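Local coordinates for protein LP04448p (PDB 2QK2) that probably binds tubulin through this HEAT-repeat TOG domain, as XMAP215-family proteins do, and acts at the plus ends of microtubules, at residues S35-E40 with V74-K79; C80-A85 with I122-A127; S137-L142 with K175-S180; S196-G201 with K228-K233; I204-D209 with A234-K239. All coordinates share one frame; numbering follows the deposited sequence.

Contact 1: S35-E40 with V74-K79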
# COMPACT_ATOMS: atom_id res chain seq x y z
N SER A 35 -9.53 -21.42 -5.48
CA SER A 35 -10.32 -20.23 -5.77
C SER A 35 -9.40 -19.06 -6.14
O SER A 35 -9.62 -18.38 -7.14
CB SER A 35 -11.18 -19.81 -4.57
OG SER A 35 -12.33 -20.62 -4.44
N LEU A 36 -8.36 -18.84 -5.34
CA LEU A 36 -7.43 -17.75 -5.60
C LEU A 36 -6.68 -17.93 -6.93
O LEU A 36 -6.41 -16.94 -7.63
CB LEU A 36 -6.44 -17.59 -4.43
CG LEU A 36 -7.07 -17.21 -3.08
CD1 LEU A 36 -5.99 -17.04 -2.04
CD2 LEU A 36 -7.89 -15.92 -3.21
N GLU A 37 -6.34 -19.17 -7.28
CA GLU A 37 -5.64 -19.46 -8.54
C GLU A 37 -6.46 -18.98 -9.72
O GLU A 37 -5.96 -18.30 -10.61
CB GLU A 37 -5.45 -20.96 -8.74
CG GLU A 37 -4.30 -21.59 -8.01
CD GLU A 37 -4.05 -23.00 -8.53
OE1 GLU A 37 -3.65 -23.14 -9.70
OE2 GLU A 37 -4.28 -23.96 -7.77
N VAL A 38 -7.72 -19.40 -9.74
CA VAL A 38 -8.63 -19.03 -10.81
C VAL A 38 -8.79 -17.52 -10.89
O VAL A 38 -8.77 -16.95 -11.98
CB VAL A 38 -10.01 -19.70 -10.61
CG1 VAL A 38 -10.98 -19.23 -11.68
CG2 VAL A 38 -9.86 -21.22 -10.68
N LEU A 39 -8.95 -16.88 -9.74
CA LEU A 39 -9.10 -15.43 -9.70
C LEU A 39 -7.85 -14.74 -10.21
O LEU A 39 -7.92 -13.84 -11.04
CB LEU A 39 -9.39 -14.95 -8.27
CG LEU A 39 -9.42 -13.43 -8.07
CD1 LEU A 39 -10.56 -12.81 -8.88
CD2 LEU A 39 -9.59 -13.13 -6.59
N GLU A 40 -6.69 -15.17 -9.71
CA GLU A 40 -5.45 -14.54 -10.15
C GLU A 40 -5.30 -14.61 -11.66
O GLU A 40 -4.80 -13.66 -12.28
CB GLU A 40 -4.23 -15.19 -9.48
CG GLU A 40 -2.97 -14.35 -9.68
CD GLU A 40 -1.80 -14.81 -8.82
OE1 GLU A 40 -2.00 -15.06 -7.61
OE2 GLU A 40 -0.68 -14.90 -9.36
N VAL A 74 -1.89 -16.05 1.86
CA VAL A 74 -1.84 -14.62 2.18
C VAL A 74 -1.21 -13.87 1.01
O VAL A 74 -1.76 -12.87 0.55
CB VAL A 74 -1.02 -14.37 3.46
CG1 VAL A 74 -0.81 -12.87 3.67
CG2 VAL A 74 -1.76 -14.97 4.66
N ALA A 75 -0.08 -14.37 0.51
CA ALA A 75 0.60 -13.74 -0.62
C ALA A 75 -0.27 -13.73 -1.87
O ALA A 75 -0.34 -12.73 -2.58
CB ALA A 75 1.92 -14.47 -0.93
N MSE A 76 -0.93 -14.86 -2.16
CA MSE A 76 -1.79 -14.92 -3.33
C MSE A 76 -2.95 -13.93 -3.22
O MSE A 76 -3.32 -13.27 -4.19
CB MSE A 76 -2.38 -16.33 -3.51
CG MSE A 76 -1.37 -17.42 -3.90
SE MSE A 76 -2.33 -19.12 -4.11
CE MSE A 76 -3.06 -18.85 -5.87
N ALA A 77 -3.54 -13.84 -2.03
CA ALA A 77 -4.65 -12.93 -1.79
C ALA A 77 -4.17 -11.48 -1.92
O ALA A 77 -4.90 -10.62 -2.42
CB ALA A 77 -5.25 -13.18 -0.41
N GLY A 78 -2.95 -11.21 -1.45
CA GLY A 78 -2.41 -9.87 -1.56
C GLY A 78 -2.21 -9.51 -3.02
O GLY A 78 -2.57 -8.42 -3.46
N LYS A 79 -1.66 -10.44 -3.79
CA LYS A 79 -1.43 -10.22 -5.22
C LYS A 79 -2.75 -9.95 -5.93
O LYS A 79 -2.88 -9.00 -6.70
CB LYS A 79 -0.74 -11.45 -5.83
CG LYS A 79 -0.41 -11.31 -7.31
CD LYS A 79 0.61 -10.20 -7.52
CE LYS A 79 1.01 -10.09 -8.98
NZ LYS A 79 2.05 -9.02 -9.16
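Helices 29-45 and 71-88 lie side by side in the TOG domain, running the same way at 28° with their short axes 9.9 Å apart. Helix 55-67 lies between them in sequence. Parallel neighbours like these build one layer of a HEAT-repeat array. The tight part is apolar. L36 reaches across with its CD1, which lies 4.0 Å from the CB of M76 and also meets A77. It also touches L24 and L61. M76, a selenomethionine, returns the contact. Its chain runs out straight and then bends at chi3 (79°), which lays the terminal methyl against the other backbone. There M76 CE is 3.6 Å from E37 N and 3.9 Å from L36 CB. It also touches E37 CG.

The other side is looser and partly exposed. E40 stretches across with CG anti to its backbone N, and its CD comes 4.1 Å from CG of K79, crossing that chain at about a right angle. An alanine at E40 removes the chain beyond CB and the carboxylate, and would probably leave the K79 methylenes less covered on this side. The carboxylate does not meet the amine: E40 OE2 and K79 NZ are 6.5 Å apart. With no hydrogen bond across, the two helices are joined by van der Waals packing, while E37 and K79 pair with K33 and E120 instead of across the contact.

Contact 2: C80-A85 with I122-A127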
# COMPACT_ATOMS: atom_id res chain seq x y z
N CYS A 80 -3.75 -10.80 -5.68
CA CYS A 80 -5.06 -10.62 -6.30
C CYS A 80 -5.66 -9.25 -5.96
O CYS A 80 -6.27 -8.61 -6.81
CB CYS A 80 -6.02 -11.72 -5.84
SG CYS A 80 -5.75 -13.33 -6.61
N LEU A 81 -5.49 -8.81 -4.71
CA LEU A 81 -6.03 -7.52 -4.29
C LEU A 81 -5.34 -6.39 -5.06
O LEU A 81 -5.97 -5.42 -5.46
CB LEU A 81 -5.83 -7.34 -2.78
CG LEU A 81 -6.49 -6.10 -2.15
CD1 LEU A 81 -7.99 -6.11 -2.41
CD2 LEU A 81 -6.21 -6.10 -0.66
N ALA A 82 -4.03 -6.54 -5.26
CA ALA A 82 -3.25 -5.55 -5.99
C ALA A 82 -3.74 -5.46 -7.44
O ALA A 82 -3.96 -4.37 -7.96
CB ALA A 82 -1.76 -5.93 -5.97
N LEU A 83 -3.92 -6.61 -8.09
CA LEU A 83 -4.38 -6.62 -9.47
C LEU A 83 -5.79 -6.08 -9.58
O LEU A 83 -6.13 -5.40 -10.56
CB LEU A 83 -4.31 -8.04 -10.05
CG LEU A 83 -2.91 -8.65 -10.15
CD1 LEU A 83 -3.00 -10.12 -10.54
CD2 LEU A 83 -2.08 -7.88 -11.15
N LEU A 84 -6.62 -6.36 -8.58
CA LEU A 84 -7.99 -5.87 -8.58
C LEU A 84 -7.97 -4.34 -8.47
O LEU A 84 -8.68 -3.65 -9.21
CB LEU A 84 -8.77 -6.48 -7.41
CG LEU A 84 -10.22 -6.04 -7.22
CD1 LEU A 84 -11.06 -6.45 -8.43
CD2 LEU A 84 -10.78 -6.67 -5.95
N ALA A 85 -7.16 -3.82 -7.55
CA ALA A 85 -7.08 -2.37 -7.37
C ALA A 85 -6.54 -1.69 -8.63
O ALA A 85 -6.99 -0.60 -8.99
CB ALA A 85 -6.21 -2.04 -6.16
N ILE A 122 -1.05 -2.55 -1.20
CA ILE A 122 -1.28 -1.23 -0.63
C ILE A 122 -0.89 -0.11 -1.59
O ILE A 122 -1.52 0.96 -1.59
CB ILE A 122 -0.59 -1.06 0.76
CG1 ILE A 122 -1.21 0.12 1.50
CG2 ILE A 122 0.91 -0.86 0.60
CD1 ILE A 122 -0.86 0.18 2.96
N ASP A 123 0.12 -0.34 -2.42
CA ASP A 123 0.54 0.67 -3.38
C ASP A 123 -0.53 0.88 -4.46
O ASP A 123 -0.86 2.02 -4.82
CB ASP A 123 1.87 0.27 -4.05
CG ASP A 123 3.08 0.43 -3.11
OD1 ASP A 123 2.91 0.88 -1.96
OD2 ASP A 123 4.21 0.11 -3.54
N ALA A 124 -1.08 -0.21 -4.99
CA ALA A 124 -2.11 -0.12 -6.01
C ALA A 124 -3.35 0.55 -5.43
O ALA A 124 -4.00 1.35 -6.08
CB ALA A 124 -2.46 -1.52 -6.53
N ILE A 125 -3.65 0.24 -4.17
CA ILE A 125 -4.81 0.82 -3.51
C ILE A 125 -4.62 2.31 -3.27
O ILE A 125 -5.57 3.10 -3.41
CB ILE A 125 -5.09 0.09 -2.19
CG1 ILE A 125 -5.52 -1.35 -2.49
CG2 ILE A 125 -6.17 0.82 -1.39
CD1 ILE A 125 -5.87 -2.17 -1.28
N TYR A 126 -3.40 2.71 -2.93
CA TYR A 126 -3.11 4.13 -2.69
C TYR A 126 -3.48 4.98 -3.90
O TYR A 126 -3.99 6.09 -3.76
CB TYR A 126 -1.62 4.33 -2.38
CG TYR A 126 -1.26 5.79 -2.21
CD1 TYR A 126 -1.74 6.53 -1.14
CD2 TYR A 126 -0.48 6.44 -3.17
CE1 TYR A 126 -1.47 7.89 -1.01
CE2 TYR A 126 -0.19 7.81 -3.05
CZ TYR A 126 -0.70 8.52 -1.97
OH TYR A 126 -0.45 9.88 -1.84
N ALA A 127 -3.20 4.46 -5.09
CA ALA A 127 -3.48 5.15 -6.34
C ALA A 127 -4.95 5.57 -6.47
O ALA A 127 -5.26 6.52 -7.20
CB ALA A 127 -3.08 4.27 -7.52
O HOH W 1 -5.75 1.74 -8.17
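Three alanines let helices 71-88 and 112-126 come close here. The short axes approach to 8.0 Å, inclined by 19°, and the CA atoms of A82 and A124 are 5.5 Å apart. The main bump is the methyl of A124. It points at the facing helix and settles between A82 and A85. Its CB lies 3.5 Å from A82 O and 3.8 Å from the CB of A85. The methyl of A85 is the answering bump. It fits between the A124 methyl and the flank of I125, whose CG1 is 3.8 Å from A85 CB.

These parallel helices follow one another in the same layer of the HEAT-repeat stack that forms the TOG domain, with helix 93-105 between them in sequence. That intervening helix supports I125 through A96, C99 and L103.

Deeper in, two longer side chains meet obliquely at their ends. I125 sets CG1 beside its backbone N and runs on extended, so its CD1 reaches L81. L81 holds CG anti to its backbone N, and its CD2 stops 4.0 Å from I125 CD1. F92 touches both side chains. At the end of the contact marked by A85, polar atoms take over. One water donates to both A85 O and A124 O, each at 2.8 Å, and so ties together the two helix backbones, which share no direct hydrogen bond.

Contact 3: S137-L142 with K175-S180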
# COMPACT_ATOMS: atom_id res chain seq x y z
N SER A 137 -5.21 6.23 9.57
CA SER A 137 -4.71 4.85 9.55
C SER A 137 -3.19 4.84 9.47
O SER A 137 -2.52 4.10 10.20
CB SER A 137 -5.30 4.10 8.35
OG SER A 137 -6.71 4.02 8.45
N ILE A 138 -2.65 5.65 8.57
CA ILE A 138 -1.20 5.73 8.38
C ILE A 138 -0.49 6.14 9.67
O ILE A 138 0.41 5.45 10.13
CB ILE A 138 -0.85 6.74 7.26
CG1 ILE A 138 -1.43 6.25 5.93
CG2 ILE A 138 0.67 6.91 7.17
CD1 ILE A 138 -1.15 7.16 4.75
N VAL A 139 -0.92 7.26 10.25
CA VAL A 139 -0.31 7.76 11.47
C VAL A 139 -0.45 6.76 12.61
O VAL A 139 0.49 6.52 13.37
CB VAL A 139 -0.94 9.12 11.88
CG1 VAL A 139 -0.43 9.57 13.24
CG2 VAL A 139 -0.60 10.17 10.83
N GLU A 140 -1.64 6.16 12.73
CA GLU A 140 -1.87 5.17 13.78
C GLU A 140 -0.91 4.00 13.61
O GLU A 140 -0.38 3.46 14.58
CB GLU A 140 -3.31 4.68 13.72
CG GLU A 140 -3.67 3.67 14.80
CD GLU A 140 -5.11 3.18 14.68
OE1 GLU A 140 -6.03 4.02 14.75
OE2 GLU A 140 -5.31 1.96 14.51
N SER A 141 -0.67 3.60 12.36
CA SER A 141 0.22 2.48 12.08
C SER A 141 1.68 2.79 12.44
O SER A 141 2.42 1.89 12.84
CB SER A 141 0.12 2.09 10.61
OG SER A 141 0.82 0.88 10.36
N LEU A 142 2.09 4.05 12.31
CA LEU A 142 3.46 4.42 12.66
C LEU A 142 3.68 4.28 14.16
O LEU A 142 4.81 4.32 14.65
CB LEU A 142 3.76 5.86 12.23
CG LEU A 142 4.05 6.06 10.73
CD1 LEU A 142 4.22 7.55 10.44
CD2 LEU A 142 5.31 5.29 10.34
N LYS A 175 2.78 18.73 8.58
CA LYS A 175 3.27 18.73 9.95
C LYS A 175 2.99 17.41 10.65
O LYS A 175 3.86 16.87 11.34
CB LYS A 175 2.63 19.89 10.73
CG LYS A 175 3.03 21.26 10.20
CD LYS A 175 2.08 22.36 10.68
CE LYS A 175 2.23 22.63 12.16
NZ LYS A 175 3.51 23.32 12.46
N LEU A 176 1.79 16.87 10.48
CA LEU A 176 1.41 15.61 11.11
C LEU A 176 2.31 14.46 10.62
O LEU A 176 2.79 13.65 11.41
CB LEU A 176 -0.05 15.28 10.81
CG LEU A 176 -0.56 13.94 11.33
CD1 LEU A 176 -0.56 13.94 12.85
CD2 LEU A 176 -1.97 13.69 10.80
N LEU A 177 2.52 14.40 9.32
CA LEU A 177 3.35 13.36 8.74
C LEU A 177 4.80 13.48 9.20
O LEU A 177 5.40 12.49 9.61
CB LEU A 177 3.27 13.44 7.21
CG LEU A 177 2.57 12.32 6.44
CD1 LEU A 177 1.37 11.78 7.19
CD2 LEU A 177 2.15 12.87 5.08
N THR A 178 5.35 14.69 9.13
CA THR A 178 6.73 14.91 9.54
C THR A 178 6.92 14.57 11.02
O THR A 178 7.85 13.85 11.38
CB THR A 178 7.16 16.37 9.28
OG1 THR A 178 6.88 16.72 7.91
CG2 THR A 178 8.66 16.54 9.54
N THR A 179 6.04 15.10 11.86
CA THR A 179 6.11 14.84 13.30
C THR A 179 6.11 13.34 13.59
O THR A 179 6.92 12.86 14.38
CB THR A 179 4.91 15.48 14.04
OG1 THR A 179 5.02 16.90 13.98
CG2 THR A 179 4.89 15.04 15.50
N SER A 180 5.18 12.62 12.96
CA SER A 180 5.07 11.19 13.17
C SER A 180 6.31 10.43 12.71
O SER A 180 6.78 9.53 13.40
CB SER A 180 3.85 10.64 12.42
OG SER A 180 2.65 11.24 12.88
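Helices 131-141 and 171-185 run nearly parallel, 16° apart, with short axes 10.4 Å from each other and the CA atoms of V139 and S180 nearest at 6.6 Å. V139 fills much of the gap with its two methyls. CG1, anti to the backbone N, lies 3.5 Å from S180 OG. CG2, beside the backbone N, meets the end of L176, 3.8 Å from its CD2, with L177 a little farther off. L142, about one turn on from V139, closes the contact: its CD1 rests 3.7 Å from S180 CB. L142 also touches T153 of helix 147-161, the helix that comes next in the chain. The contact thus joins neighbouring parallel helices of the HEAT-repeat array.

S180 is the one polar side chain in this apolar setting. Its OG stands beside its own backbone N and donates back to L176 O at 2.8 Å. The hydroxyl approaches from above the carbonyl plane, 29° out of it. The same oxygen accepts S180 N, so L176 O is gripped twice. The buried serine hydroxyl is thus paid for within its own helix, and it can face valine methyls without a polar partner across the contact.

Contact 4: S196-G201 with K228-K233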
# COMPACT_ATOMS: atom_id res chain seq x y z
N SER A 196 12.24 5.53 8.05
CA SER A 196 11.73 6.86 8.36
C SER A 196 12.55 7.93 7.62
O SER A 196 12.00 8.92 7.14
CB SER A 196 11.79 7.12 9.86
OG SER A 196 11.00 6.17 10.56
N ALA A 197 13.86 7.72 7.55
CA ALA A 197 14.74 8.66 6.86
C ALA A 197 14.39 8.70 5.37
O ALA A 197 14.39 9.76 4.75
CB ALA A 197 16.21 8.26 7.04
N GLU A 198 14.10 7.53 4.81
CA GLU A 198 13.75 7.45 3.39
C GLU A 198 12.46 8.20 3.09
O GLU A 198 12.36 8.91 2.09
CB GLU A 198 13.61 5.99 2.95
CG GLU A 198 13.56 5.83 1.43
CD GLU A 198 13.62 4.38 0.99
OE1 GLU A 198 14.21 3.56 1.71
OE2 GLU A 198 13.10 4.07 -0.10
N ALA A 199 11.48 8.07 3.99
CA ALA A 199 10.20 8.75 3.82
C ALA A 199 10.39 10.26 3.95
O ALA A 199 9.83 11.04 3.16
CB ALA A 199 9.21 8.25 4.88
N LEU A 200 11.17 10.67 4.94
CA LEU A 200 11.43 12.08 5.18
C LEU A 200 12.17 12.71 4.00
O LEU A 200 11.85 13.82 3.56
CB LEU A 200 12.26 12.26 6.46
CG LEU A 200 11.61 12.72 7.77
CD1 LEU A 200 10.11 12.93 7.62
CD2 LEU A 200 11.92 11.71 8.85
N GLY A 201 13.17 11.99 3.48
CA GLY A 201 13.93 12.51 2.35
C GLY A 201 13.05 12.65 1.12
O GLY A 201 13.18 13.62 0.36
N LYS A 228 19.09 13.43 3.97
CA LYS A 228 19.57 14.08 2.74
C LYS A 228 20.05 13.06 1.72
O LYS A 228 19.87 13.26 0.52
CB LYS A 228 20.67 15.10 3.05
CG LYS A 228 20.17 16.54 3.04
CD LYS A 228 18.92 16.72 3.91
CE LYS A 228 18.39 18.15 3.91
NZ LYS A 228 18.00 18.66 2.56
N GLU A 229 20.66 11.97 2.17
CA GLU A 229 21.11 10.94 1.25
C GLU A 229 19.88 10.41 0.51
O GLU A 229 19.85 10.35 -0.72
CB GLU A 229 21.77 9.79 1.99
CG GLU A 229 23.24 9.98 2.28
CD GLU A 229 23.87 8.73 2.86
OE1 GLU A 229 23.60 8.42 4.04
OE2 GLU A 229 24.62 8.06 2.12
N CYS A 230 18.87 10.03 1.28
CA CYS A 230 17.64 9.51 0.72
C CYS A 230 17.00 10.56 -0.18
O CYS A 230 16.49 10.24 -1.26
CB CYS A 230 16.67 9.12 1.83
SG CYS A 230 17.26 7.73 2.83
N GLN A 231 17.02 11.82 0.25
CA GLN A 231 16.44 12.90 -0.54
C GLN A 231 17.05 12.90 -1.94
O GLN A 231 16.34 13.04 -2.94
CB GLN A 231 16.70 14.25 0.12
CG GLN A 231 16.02 15.42 -0.58
CD GLN A 231 16.44 16.77 -0.01
OE1 GLN A 231 16.66 16.91 1.20
NE2 GLN A 231 16.55 17.77 -0.87
N GLU A 232 18.37 12.74 -2.00
CA GLU A 232 19.09 12.75 -3.27
C GLU A 232 18.65 11.64 -4.21
O GLU A 232 18.48 11.87 -5.40
CB GLU A 232 20.60 12.60 -3.05
CG GLU A 232 21.27 13.78 -2.37
CD GLU A 232 22.73 13.91 -2.77
OE1 GLU A 232 23.44 12.88 -2.78
OE2 GLU A 232 23.17 15.04 -3.07
N LYS A 233 18.47 10.45 -3.65
CA LYS A 233 18.07 9.29 -4.44
C LYS A 233 16.58 9.20 -4.76
O LYS A 233 16.18 8.49 -5.68
CB LYS A 233 18.52 8.02 -3.72
CG LYS A 233 20.01 8.02 -3.43
CD LYS A 233 20.45 6.72 -2.78
CE LYS A 233 21.95 6.72 -2.54
NZ LYS A 233 22.42 5.43 -1.97
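Helix 221-233 crosses helix 190-207 at the C-terminal end of the HEAT-repeat array of the TOG domain. The N-to-C directions differ by 55°, a steeper crossing than those of the parallel pairs earlier in the chain. The short axes come within 7.4 Å. G201 makes this possible. Its CA lies 3.8 Å from the CA of Q231, and a side chain on G201 would run into Q231 N and the CB of C230. The backbones touch directly: the CA-H of Q231 points at G201 O, 3.5 Å from CA to oxygen, with an angle of 139° at the hydrogen. The CB and CG of Q231 lie against the same oxygen.

One residue back, C230 packs on the same helix. Its SG stands beside its own backbone N and rests on the other helix, 3.6 Å from E198 CA. Its CB meets A197 O at 3.8 Å. The E198 side chain only skirts this sulfur with its CB.

Farther out, A197 also touches L185 and I227. Q231 carries its chain extended beyond CG, along helix 190-207, where OE1 packs near I204. An alanine at Q231 removes CG and the amide, and would probably leave K228 less firmly placed, with D209 its remaining partner of the two. The K228 amine is doubly held, since it also forms a salt bridge with D209. Toward Q231, K228 NZ donates in the carbonyl plane onto a lone pair of OE1, at 2.6 Å and a C=O...N angle of 133°.

Contact 5: I204-D209 with A234-K239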
# COMPACT_ATOMS: atom_id res chain seq x y z
N ILE A 204 10.91 15.73 1.40
CA ILE A 204 11.62 16.97 1.09
C ILE A 204 11.76 17.10 -0.43
O ILE A 204 11.61 18.20 -0.99
CB ILE A 204 13.04 17.00 1.72
CG1 ILE A 204 12.94 16.92 3.25
CG2 ILE A 204 13.77 18.27 1.32
CD1 ILE A 204 14.30 16.92 3.95
N LYS A 205 12.06 15.99 -1.08
CA LYS A 205 12.19 15.95 -2.53
C LYS A 205 10.92 16.48 -3.19
O LYS A 205 10.97 17.24 -4.16
CB LYS A 205 12.43 14.52 -3.01
CG LYS A 205 13.67 14.33 -3.86
CD LYS A 205 13.58 15.10 -5.17
CE LYS A 205 14.96 15.27 -5.80
NZ LYS A 205 15.76 14.00 -5.82
N LEU A 206 9.77 16.10 -2.65
CA LEU A 206 8.48 16.52 -3.20
C LEU A 206 8.01 17.92 -2.80
O LEU A 206 7.54 18.68 -3.64
CB LEU A 206 7.39 15.52 -2.81
CG LEU A 206 5.96 15.84 -3.29
CD1 LEU A 206 5.87 15.56 -4.79
CD2 LEU A 206 4.95 14.98 -2.54
N MSE A 207 8.13 18.26 -1.52
CA MSE A 207 7.65 19.54 -1.04
C MSE A 207 8.67 20.68 -1.02
O MSE A 207 8.29 21.84 -0.92
CB MSE A 207 7.05 19.39 0.36
CG MSE A 207 5.95 18.33 0.46
SE MSE A 207 4.46 18.63 -0.76
CE MSE A 207 3.57 20.06 0.19
N GLY A 208 9.96 20.34 -1.12
CA GLY A 208 10.98 21.37 -1.11
C GLY A 208 11.60 21.59 0.26
O GLY A 208 10.93 21.50 1.29
N ASP A 209 12.90 21.90 0.27
CA ASP A 209 13.64 22.13 1.51
C ASP A 209 13.05 23.22 2.40
O ASP A 209 12.89 23.02 3.61
CB ASP A 209 15.09 22.50 1.18
CG ASP A 209 16.09 21.51 1.75
OD1 ASP A 209 16.16 21.37 2.99
OD2 ASP A 209 16.81 20.86 0.95
N ALA A 234 15.75 9.92 -4.01
CA ALA A 234 14.31 9.89 -4.24
C ALA A 234 13.98 10.42 -5.64
O ALA A 234 14.55 11.41 -6.09
CB ALA A 234 13.60 10.73 -3.19
N GLU A 235 13.04 9.75 -6.31
CA GLU A 235 12.61 10.15 -7.65
C GLU A 235 11.11 10.42 -7.65
O GLU A 235 10.31 9.50 -7.50
CB GLU A 235 12.90 9.05 -8.67
CG GLU A 235 14.37 8.68 -8.80
CD GLU A 235 14.60 7.65 -9.89
OE1 GLU A 235 14.00 6.55 -9.81
OE2 GLU A 235 15.38 7.93 -10.83
N ILE A 236 10.72 11.68 -7.82
CA ILE A 236 9.31 12.03 -7.85
C ILE A 236 8.79 11.73 -9.25
O ILE A 236 9.10 12.44 -10.21
CB ILE A 236 9.08 13.51 -7.53
CG1 ILE A 236 9.69 13.84 -6.15
CG2 ILE A 236 7.59 13.83 -7.54
CD1 ILE A 236 9.21 12.93 -5.03
N LYS A 237 8.00 10.67 -9.35
CA LYS A 237 7.46 10.22 -10.62
C LYS A 237 6.26 11.00 -11.16
O LYS A 237 5.79 10.71 -12.25
CB LYS A 237 7.10 8.74 -10.50
CG LYS A 237 8.28 7.89 -10.08
CD LYS A 237 7.84 6.57 -9.48
CE LYS A 237 9.05 5.73 -9.06
NZ LYS A 237 9.97 6.46 -8.13
N ILE A 238 5.78 11.99 -10.42
CA ILE A 238 4.63 12.76 -10.90
C ILE A 238 4.99 14.12 -11.50
O ILE A 238 6.15 14.53 -11.51
CB ILE A 238 3.59 12.98 -9.76
CG1 ILE A 238 4.23 13.68 -8.56
CG2 ILE A 238 3.01 11.64 -9.34
CD1 ILE A 238 4.40 15.18 -8.74
N LYS A 239 3.96 14.79 -12.02
CA LYS A 239 4.10 16.11 -12.62
C LYS A 239 3.21 17.07 -11.85
O LYS A 239 1.99 16.89 -11.79
CB LYS A 239 3.65 16.08 -14.08
CG LYS A 239 3.59 17.44 -14.76
CD LYS A 239 4.96 18.06 -14.91
CE LYS A 239 4.88 19.40 -15.63
NZ LYS A 239 6.23 19.98 -15.86
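One hydrogen bond crosses this contact. K205 bends its chain at chi2 and chi4, and its NZ donates to A234 O at 2.9 Å. The amine lies in the carbonyl plane with a C=O...N angle of 153°. It also bonds Q231 O, so one lysine grips two carbonyls at the C-terminal end of helix 221-233.

The apolar contacts follow the chain beyond that helix. The methylenes of K205 lie along the A234 methyl, with CG 3.7 Å from A234 CB. I236 sets two branches on L206. Its CG2 meets L206 CD1 at 3.7 Å, while its CD1 reaches back to L206 CB at 3.9 Å. The two side chains cross at about a right angle. I238 adds a lighter touch, its CD1 4.2 Å from L206 CD1.

In the fold, this is a C-terminal tail laid against the C-terminal end of helix 190-207 in the HEAT-repeat array. L206 also touches P166.

Further hydrogen bonds involve the backbone. K237 pairs through its backbone with T162. On the helix side, G208 N still bonds I204 O at 2.7 Å. G208 then takes a positive phi of 97° and turns the chain into helix 209-212.

In the fold
Contacts 1 to 3 come in series along the chain, followed by contacts 4 and 5, whose segments interleave. Contacts 1 and 2 share helix 71-88, with centres about 13 Å apart, and touch where C80 packs on L36, L39 and E40. Contact 3 lies about 21 Å from contact 2, centre to centre, and joins helices 131-141 and 171-185. The centres of contacts 4 and 5 are about 10 Å apart. Helix 221-233 and the tail after it both pack on helix 190-207. The centres of contacts 1 and 5 are about 34 Å apart, on opposite sides of the chain's centre. Such neighbour-to-neighbour packing gives an elongated HEAT-repeat body, consistent with a rigid platform for tubulin.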